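SnoaL-like polyketide cyclase (Agrobacterium tumefaciens str. C58, PDB 3EHC) is of unknown function but belongs to the SnoaL-like polyketide cyclase family, some members of which close polyketide rings within an NTF2-like cone-shaped fold. Local coordinates at residues B[55-60]-B[93-98]; B[82-85]-B[91-94]. One frame throughout, in Å; residues are numbered along the deposited sequence.

Contact 1: residues B[55-60]-B[93-98]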
ATOM      1  N   ILE B  55      19.488  -5.465  -4.948  1.00 38.27           N
ATOM      2  CA  ILE B  55      19.404  -4.050  -5.400  1.00 35.66           C
ATOM      3  C   ILE B  55      20.461  -3.238  -4.626  1.00 36.74           C
ATOM      4  O   ILE B  55      20.140  -2.597  -3.614  1.00 38.03           O
ATOM      5  CB  ILE B  55      17.982  -3.396  -5.200  1.00 36.06           C
ATOM      6  CG1 ILE B  55      16.857  -4.296  -5.715  1.00 35.31           C
ATOM      7  CG2 ILE B  55      17.914  -2.001  -5.877  1.00 30.43           C
ATOM      8  CD1 ILE B  55      15.461  -3.778  -5.447  1.00 32.70           C
ATOM      9  N   PRO B  56      21.737  -3.331  -5.047  1.00 36.60           N
ATOM     10  CA  PRO B  56      22.835  -2.654  -4.360  1.00 36.95           C
ATOM     11  C   PRO B  56      22.611  -1.168  -4.056  1.00 35.86           C
ATOM     12  O   PRO B  56      22.977  -0.722  -2.975  1.00 37.30           O
ATOM     13  CB  PRO B  56      24.035  -2.902  -5.303  1.00 37.27           C
ATOM     14  CG  PRO B  56      23.711  -4.207  -5.980  1.00 35.70           C
ATOM     15  CD  PRO B  56      22.216  -4.169  -6.168  1.00 36.29           C
ATOM     16  N   ASP B  57      21.980  -0.434  -4.970  1.00 35.61           N
ATOM     17  CA  ASP B  57      21.754   1.005  -4.793  1.00 34.56           C
ATOM     18  C   ASP B  57      20.428   1.316  -4.083  1.00 35.30           C
ATOM     19  O   ASP B  57      19.961   2.449  -4.127  1.00 36.62           O
ATOM     20  CB  ASP B  57      21.845   1.746  -6.142  1.00 34.94           C
ATOM     21  CG  ASP B  57      20.713   1.392  -7.091  1.00 32.96           C
ATOM     22  OD1 ASP B  57      19.890   0.522  -6.757  1.00 38.37           O
ATOM     23  OD2 ASP B  57      20.619   2.001  -8.174  1.00 37.17           O
ATOM     24  N   LEU B  58      19.834   0.318  -3.422  1.00 36.19           N
ATOM     25  CA  LEU B  58      18.542   0.499  -2.731  1.00 36.60           C
ATOM     26  C   LEU B  58      18.702   1.602  -1.693  1.00 36.37           C
ATOM     27  O   LEU B  58      19.726   1.695  -1.024  1.00 36.10           O
ATOM     28  CB  LEU B  58      18.065  -0.807  -2.067  1.00 35.18           C
ATOM     29  CG  LEU B  58      16.641  -0.862  -1.513  1.00 34.06           C
ATOM     30  CD1 LEU B  58      15.621  -0.705  -2.639  1.00 30.08           C
ATOM     31  CD2 LEU B  58      16.483  -2.161  -0.840  1.00 32.48           C
ATOM     32  N   ARG B  59      17.675   2.430  -1.588  1.00 38.24           N
ATOM     33  CA  ARG B  59      17.613   3.525  -0.636  1.00 38.63           C
ATOM     34  C   ARG B  59      16.138   3.756  -0.250  1.00 38.76           C
ATOM     35  O   ARG B  59      15.251   3.781  -1.105  1.00 39.57           O
ATOM     36  CB  ARG B  59      18.224   4.776  -1.255  1.00 39.05           C
ATOM     37  CG  ARG B  59      18.097   6.006  -0.410  1.00 44.66           C
ATOM     38  CD  ARG B  59      18.945   7.150  -0.915  1.00 55.20           C
ATOM     39  NE  ARG B  59      19.650   7.756   0.214  1.00 60.70           N
ATOM     40  CZ  ARG B  59      19.090   8.542   1.130  1.00 65.31           C
ATOM     41  NH1 ARG B  59      17.801   8.862   1.061  1.00 71.02           N
ATOM     42  NH2 ARG B  59      19.830   9.013   2.123  1.00 68.14           N
ATOM     43  N   PHE B  60      15.907   3.945   1.042  1.00 39.47           N
ATOM     44  CA  PHE B  60      14.582   4.072   1.618  1.00 38.08           C
ATOM     45  C   PHE B  60      14.253   5.534   1.909  1.00 38.98           C
ATOM     46  O   PHE B  60      14.999   6.238   2.576  1.00 40.19           O
ATOM     47  CB  PHE B  60      14.511   3.247   2.895  1.00 38.18           C
ATOM     48  CG  PHE B  60      14.579   1.774   2.665  1.00 33.63           C
ATOM     49  CD1 PHE B  60      15.801   1.134   2.573  1.00 36.50           C
ATOM     50  CD2 PHE B  60      13.419   1.027   2.551  1.00 35.74           C
ATOM     51  CE1 PHE B  60      15.876  -0.255   2.370  1.00 39.01           C
ATOM     52  CE2 PHE B  60      13.475  -0.369   2.346  1.00 39.26           C
ATOM     53  CZ  PHE B  60      14.706  -1.009   2.266  1.00 37.10           C
ATOM     54  N   GLY B  93      19.460  -5.117 -14.302  1.00 33.24           N
ATOM     55  CA  GLY B  93      20.357  -3.973 -14.249  1.00 33.97           C
ATOM     56  C   GLY B  93      19.792  -2.695 -14.801  1.00 34.35           C
ATOM     57  O   GLY B  93      20.481  -1.706 -14.921  1.00 34.79           O
ATOM     58  N   ARG B  94      18.515  -2.687 -15.131  1.00 34.49           N
ATOM     59  CA  ARG B  94      17.870  -1.438 -15.523  1.00 33.87           C
ATOM     60  C   ARG B  94      17.335  -0.708 -14.291  1.00 33.53           C
ATOM     61  O   ARG B  94      16.809  -1.312 -13.345  1.00 32.71           O
ATOM     62  CB  ARG B  94      16.763  -1.678 -16.532  1.00 33.96           C
ATOM     63  CG  ARG B  94      17.271  -1.903 -17.934  1.00 36.03           C
ATOM     64  CD  ARG B  94      16.151  -2.401 -18.795  1.00 39.83           C
ATOM     65  NE  ARG B  94      15.810  -3.749 -18.409  1.00 36.85           N
ATOM     66  CZ  ARG B  94      14.825  -4.462 -18.929  1.00 35.30           C
ATOM     67  NH1 ARG B  94      14.046  -3.989 -19.886  1.00 32.81           N
ATOM     68  NH2 ARG B  94      14.640  -5.687 -18.486  1.00 36.54           N
ATOM     69  N   ARG B  95      17.451   0.610 -14.341  1.00 33.99           N
ATOM     70  CA  ARG B  95      16.906   1.484 -13.313  1.00 34.11           C
ATOM     71  C   ARG B  95      15.383   1.599 -13.407  1.00 34.47           C
ATOM     72  O   ARG B  95      14.834   1.867 -14.488  1.00 35.37           O
ATOM     73  CB  ARG B  95      17.508   2.889 -13.433  1.00 33.34           C
ATOM     74  CG  ARG B  95      16.909   3.891 -12.442  1.00 36.74           C
ATOM     75  CD  ARG B  95      17.713   5.176 -12.382  1.00 35.49           C
ATOM     76  NE  ARG B  95      18.866   4.943 -11.509  1.00 45.26           N
ATOM     77  CZ  ARG B  95      19.105   5.556 -10.345  1.00 49.02           C
ATOM     78  NH1 ARG B  95      18.280   6.506  -9.909  1.00 51.02           N
ATOM     79  NH2 ARG B  95      20.204   5.256  -9.623  1.00 45.10           N
ATOM     80  N   VAL B  96      14.696   1.411 -12.280  1.00 34.87           N
ATOM     81  CA  VAL B  96      13.239   1.398 -12.270  1.00 33.05           C
ATOM     82  C   VAL B  96      12.761   2.151 -11.047  1.00 34.09           C
ATOM     83  O   VAL B  96      13.461   2.240 -10.057  1.00 33.88           O
ATOM     84  CB  VAL B  96      12.654  -0.061 -12.299  1.00 35.78           C
ATOM     85  CG1 VAL B  96      12.866  -0.762 -13.707  1.00 29.99           C
ATOM     86  CG2 VAL B  96      13.223  -0.900 -11.159  1.00 30.26           C
ATOM     87  N   GLN B  97      11.579   2.751 -11.154  1.00 35.14           N
ATOM     88  CA  GLN B  97      10.953   3.467 -10.061  1.00 35.47           C
ATOM     89  C   GLN B  97       9.639   2.765  -9.692  1.00 35.38           C
ATOM     90  O   GLN B  97       8.835   2.423 -10.554  1.00 37.30           O
ATOM     91  CB  GLN B  97      10.658   4.926 -10.403  1.00 35.97           C
ATOM     92  CG  GLN B  97      11.871   5.785 -10.669  1.00 33.24           C
ATOM     93  CD  GLN B  97      12.369   5.571 -12.066  1.00 35.99           C
ATOM     94  OE1 GLN B  97      11.570   5.438 -12.974  1.00 39.99           O
ATOM     95  NE2 GLN B  97      13.690   5.501 -12.247  1.00 30.79           N
ATOM     96  N   PHE B  98       9.447   2.528  -8.416  1.00 34.58           N
ATOM     97  CA  PHE B  98       8.217   1.925  -7.943  1.00 35.23           C
ATOM     98  C   PHE B  98       8.016   2.267  -6.486  1.00 35.31           C
ATOM     99  O   PHE B  98       8.962   2.577  -5.773  1.00 33.32           O
ATOM    100  CB  PHE B  98       8.276   0.403  -8.091  1.00 36.36           C
ATOM    101  CG  PHE B  98       9.426  -0.233  -7.368  1.00 34.50           C
ATOM    102  CD1 PHE B  98      10.660  -0.340  -7.971  1.00 34.58           C
ATOM    103  CD2 PHE B  98       9.270  -0.737  -6.096  1.00 36.04           C
ATOM    104  CE1 PHE B  98      11.718  -0.900  -7.313  1.00 35.28           C
ATOM    105  CE2 PHE B  98      10.327  -1.312  -5.445  1.00 36.67           C
ATOM    106  CZ  PHE B  98      11.558  -1.395  -6.052  1.00 35.20           C
TER
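Asp57 and Arg95 meet between two backbones that stay well apart, 9.8 Å from CA of Asp57 to CA of Arg95, so this contact is made by side chains. In the NTF2-like fold it links the loop after helix 40-54 with the residue just before strand 96-107. Residues 55-58 form a type I beta turn, closed by Leu58 N to Ile55 O at 2.9 Å. Asp57 sits within this turn and its CB points toward 93-98. Arg95 spans most of the gap. Its chain leaves the backbone extended, with CG anti to N (chi1 176°), then bends at chi3, which carries the guanidinium over to Asp57. The guanidinium and carboxylate planes lie 88° apart, nearly perpendicular. OD2 of Asp57 sits far from the plane of the guanidinium, off the direction of its N-H groups. The salt bridge therefore rests on charge alone and is probably weak at this surface position. Each group has a firmer partner outside the segments. Asp57 OD2 is hydrogen-bonded to Thr81 OG1, and Arg95 NH1 forms a salt bridge with Asp79 OD1. Beneath the charged pair, the buried side chains of Ile55 and Phe98 both touch Cys80 of strand 71-80. Across the gap itself, the one close approach is Asp57 OD2 to Arg95 NH2, at 3.6 Å.

Contact 2: residues B[82-85]-B[91-94]; sequences PKSI and VNGR
Pro82, Val91 and Asn92 carry most of the buried surface where residues 82-85 meet a type I' beta turn, Val91 to Arg94. The turn leads out of the small antiparallel hairpin of strands 85-86 and 89-90 and on toward strand 96-107 of the main sheet. Pro82 and Val91 form the buried, apolar side. The Pro82 ring lies against one branch of Val91, with CD of Pro82 3.7 Å from CG1 of Val91. That branch is anti to the backbone N (chi1 178°), which brings it against CB, CG and CD of the ring. Val91 also packs on Ile123 and Leu127 of helix 120-127. The carbonyl of Pro82 accepts a hydrogen bond from Gly93 N at 2.8 Å, in the carbonyl plane but bent at the hydrogen (139°). Asn92 and Gly93 both have positive phi, as the two central positions of a type I' turn do. Asn92 is held mainly through its backbone. Its N donates to Ser84 O at 2.9 Å, almost straight at 173°. Its CA makes a CA-H...O contact with Lys83 O. Its side chain starts away from 82-85, then brings OD1 back to 3.6 Å from Ser84 CA. Within the turn, Val91 O accepts from Arg94 N and from the guanidinium edge of Arg94. NH2 comes from above the carbonyl plane; NE is only tilted from it, 3.0 Å from Val91 O.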
ATOM      1  N   PRO B  82      17.875  -3.071  -9.722  1.00 33.65           N
ATOM      2  CA  PRO B  82      17.952  -4.506  -9.426  1.00 33.30           C
ATOM      3  C   PRO B  82      18.916  -5.153 -10.387  1.00 33.70           C
ATOM      4  O   PRO B  82      18.814  -4.901 -11.577  1.00 35.97           O
ATOM      5  CB  PRO B  82      16.525  -4.980  -9.660  1.00 31.96           C
ATOM      6  CG  PRO B  82      15.685  -3.784  -9.519  1.00 32.24           C
ATOM      7  CD  PRO B  82      16.508  -2.661 -10.068  1.00 32.80           C
ATOM      8  N   LYS B  83      19.842  -5.957  -9.868  1.00 33.84           N
ATOM      9  CA  LYS B  83      20.858  -6.635 -10.668  1.00 36.88           C
ATOM     10  C   LYS B  83      20.298  -7.603 -11.695  1.00 35.55           C
ATOM     11  O   LYS B  83      20.860  -7.751 -12.785  1.00 33.62           O
ATOM     12  CB  LYS B  83      21.772  -7.429  -9.759  1.00 36.47           C
ATOM     13  CG  LYS B  83      22.819  -6.617  -9.135  1.00 44.63           C
ATOM     14  CD  LYS B  83      23.866  -7.503  -8.468  1.00 48.55           C
ATOM     15  CE  LYS B  83      25.301  -6.987  -8.760  1.00 58.79           C
ATOM     16  NZ  LYS B  83      26.296  -7.427  -7.726  1.00 60.39           N
ATOM     17  N   SER B  84      19.216  -8.268 -11.318  1.00 35.26           N
ATOM     18  CA  SER B  84      18.793  -9.463 -11.986  1.00 37.13           C
ATOM     19  C   SER B  84      17.256  -9.584 -11.944  1.00 36.05           C
ATOM     20  O   SER B  84      16.557  -8.680 -12.412  1.00 34.52           O
ATOM     21  CB  SER B  84      19.540 -10.614 -11.319  1.00 35.27           C
ATOM     22  OG  SER B  84      19.472 -11.739 -12.129  1.00 43.46           O
ATOM     23  N   ILE B  85      16.738 -10.695 -11.424  1.00 37.14           N
ATOM     24  CA  ILE B  85      15.305 -10.927 -11.318  1.00 37.64           C
ATOM     25  C   ILE B  85      14.812 -10.199 -10.104  1.00 37.44           C
ATOM     26  O   ILE B  85      15.485 -10.223  -9.090  1.00 40.61           O
ATOM     27  CB  ILE B  85      15.015 -12.416 -11.150  1.00 38.22           C
ATOM     28  CG1 ILE B  85      15.545 -13.176 -12.381  1.00 37.78           C
ATOM     29  CG2 ILE B  85      13.529 -12.624 -10.941  1.00 33.81           C
ATOM     30  CD1 ILE B  85      15.985 -14.616 -12.073  1.00 47.54           C
ATOM     31  N   VAL B  91      14.495  -7.622 -14.621  1.00 32.34           N
ATOM     32  CA  VAL B  91      14.899  -6.229 -14.614  1.00 32.96           C
ATOM     33  C   VAL B  91      16.343  -6.086 -15.118  1.00 34.86           C
ATOM     34  O   VAL B  91      16.642  -5.221 -15.931  1.00 32.48           O
ATOM     35  CB  VAL B  91      14.758  -5.584 -13.230  1.00 32.46           C
ATOM     36  CG1 VAL B  91      15.252  -4.127 -13.251  1.00 31.17           C
ATOM     37  CG2 VAL B  91      13.299  -5.646 -12.802  1.00 28.32           C
ATOM     38  N   ASN B  92      17.225  -6.954 -14.634  1.00 34.07           N
ATOM     39  CA  ASN B  92      18.520  -7.154 -15.236  1.00 33.95           C
ATOM     40  C   ASN B  92      19.342  -5.867 -15.390  1.00 34.03           C
ATOM     41  O   ASN B  92      19.855  -5.563 -16.481  1.00 32.81           O
ATOM     42  CB  ASN B  92      18.375  -7.796 -16.632  1.00 34.41           C
ATOM     43  CG  ASN B  92      18.077  -9.256 -16.571  1.00 31.76           C
ATOM     44  OD1 ASN B  92      18.266  -9.891 -15.545  1.00 34.51           O
ATOM     45  ND2 ASN B  92      17.607  -9.804 -17.667  1.00 29.03           N
ATOM     46  N   GLY B  93      19.460  -5.117 -14.302  1.00 33.24           N
ATOM     47  CA  GLY B  93      20.357  -3.973 -14.249  1.00 33.97           C
ATOM     48  C   GLY B  93      19.792  -2.695 -14.801  1.00 34.35           C
ATOM     49  O   GLY B  93      20.481  -1.706 -14.921  1.00 34.79           O
ATOM     50  N   ARG B  94      18.515  -2.687 -15.131  1.00 34.49           N
ATOM     51  CA  ARG B  94      17.870  -1.438 -15.523  1.00 33.87           C
ATOM     52  C   ARG B  94      17.335  -0.708 -14.291  1.00 33.53           C
ATOM     53  O   ARG B  94      16.809  -1.312 -13.345  1.00 32.71           O
ATOM     54  CB  ARG B  94      16.763  -1.678 -16.532  1.00 33.96           C
ATOM     55  CG  ARG B  94      17.271  -1.903 -17.934  1.00 36.03           C
ATOM     56  CD  ARG B  94      16.151  -2.401 -18.795  1.00 39.83           C
ATOM     57  NE  ARG B  94      15.810  -3.749 -18.409  1.00 36.85           N
ATOM     58  CZ  ARG B  94      14.825  -4.462 -18.929  1.00 35.30           C
ATOM     59  NH1 ARG B  94      14.046  -3.989 -19.886  1.00 32.81           N
ATOM     60  NH2 ARG B  94      14.640  -5.687 -18.486  1.00 36.54           N
TER

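In the fold
Contacts 1 and 2 are neighbours, with centres about 9 Å apart on the same side of the chain's centre. They share Gly93 and Arg94, so the turn of contact 2 runs straight into the 93-98 segment of contact 1. Pro82 joins them through apolar packing: its CA lies 3.9 Å from CG1 of Ile55, and its CD 3.9 Å from CG2 of Val96. Farther out, Pro56 CD packs on Lys83 CG, also at 3.9 Å. Together they join the loop after helix 40-54 to the outer hairpin and the main sheet by packing. The centre of contact 2 is about 19 Å from the centre of the chain. The centre of contact 1 is about 13 Å from the centre of the chain.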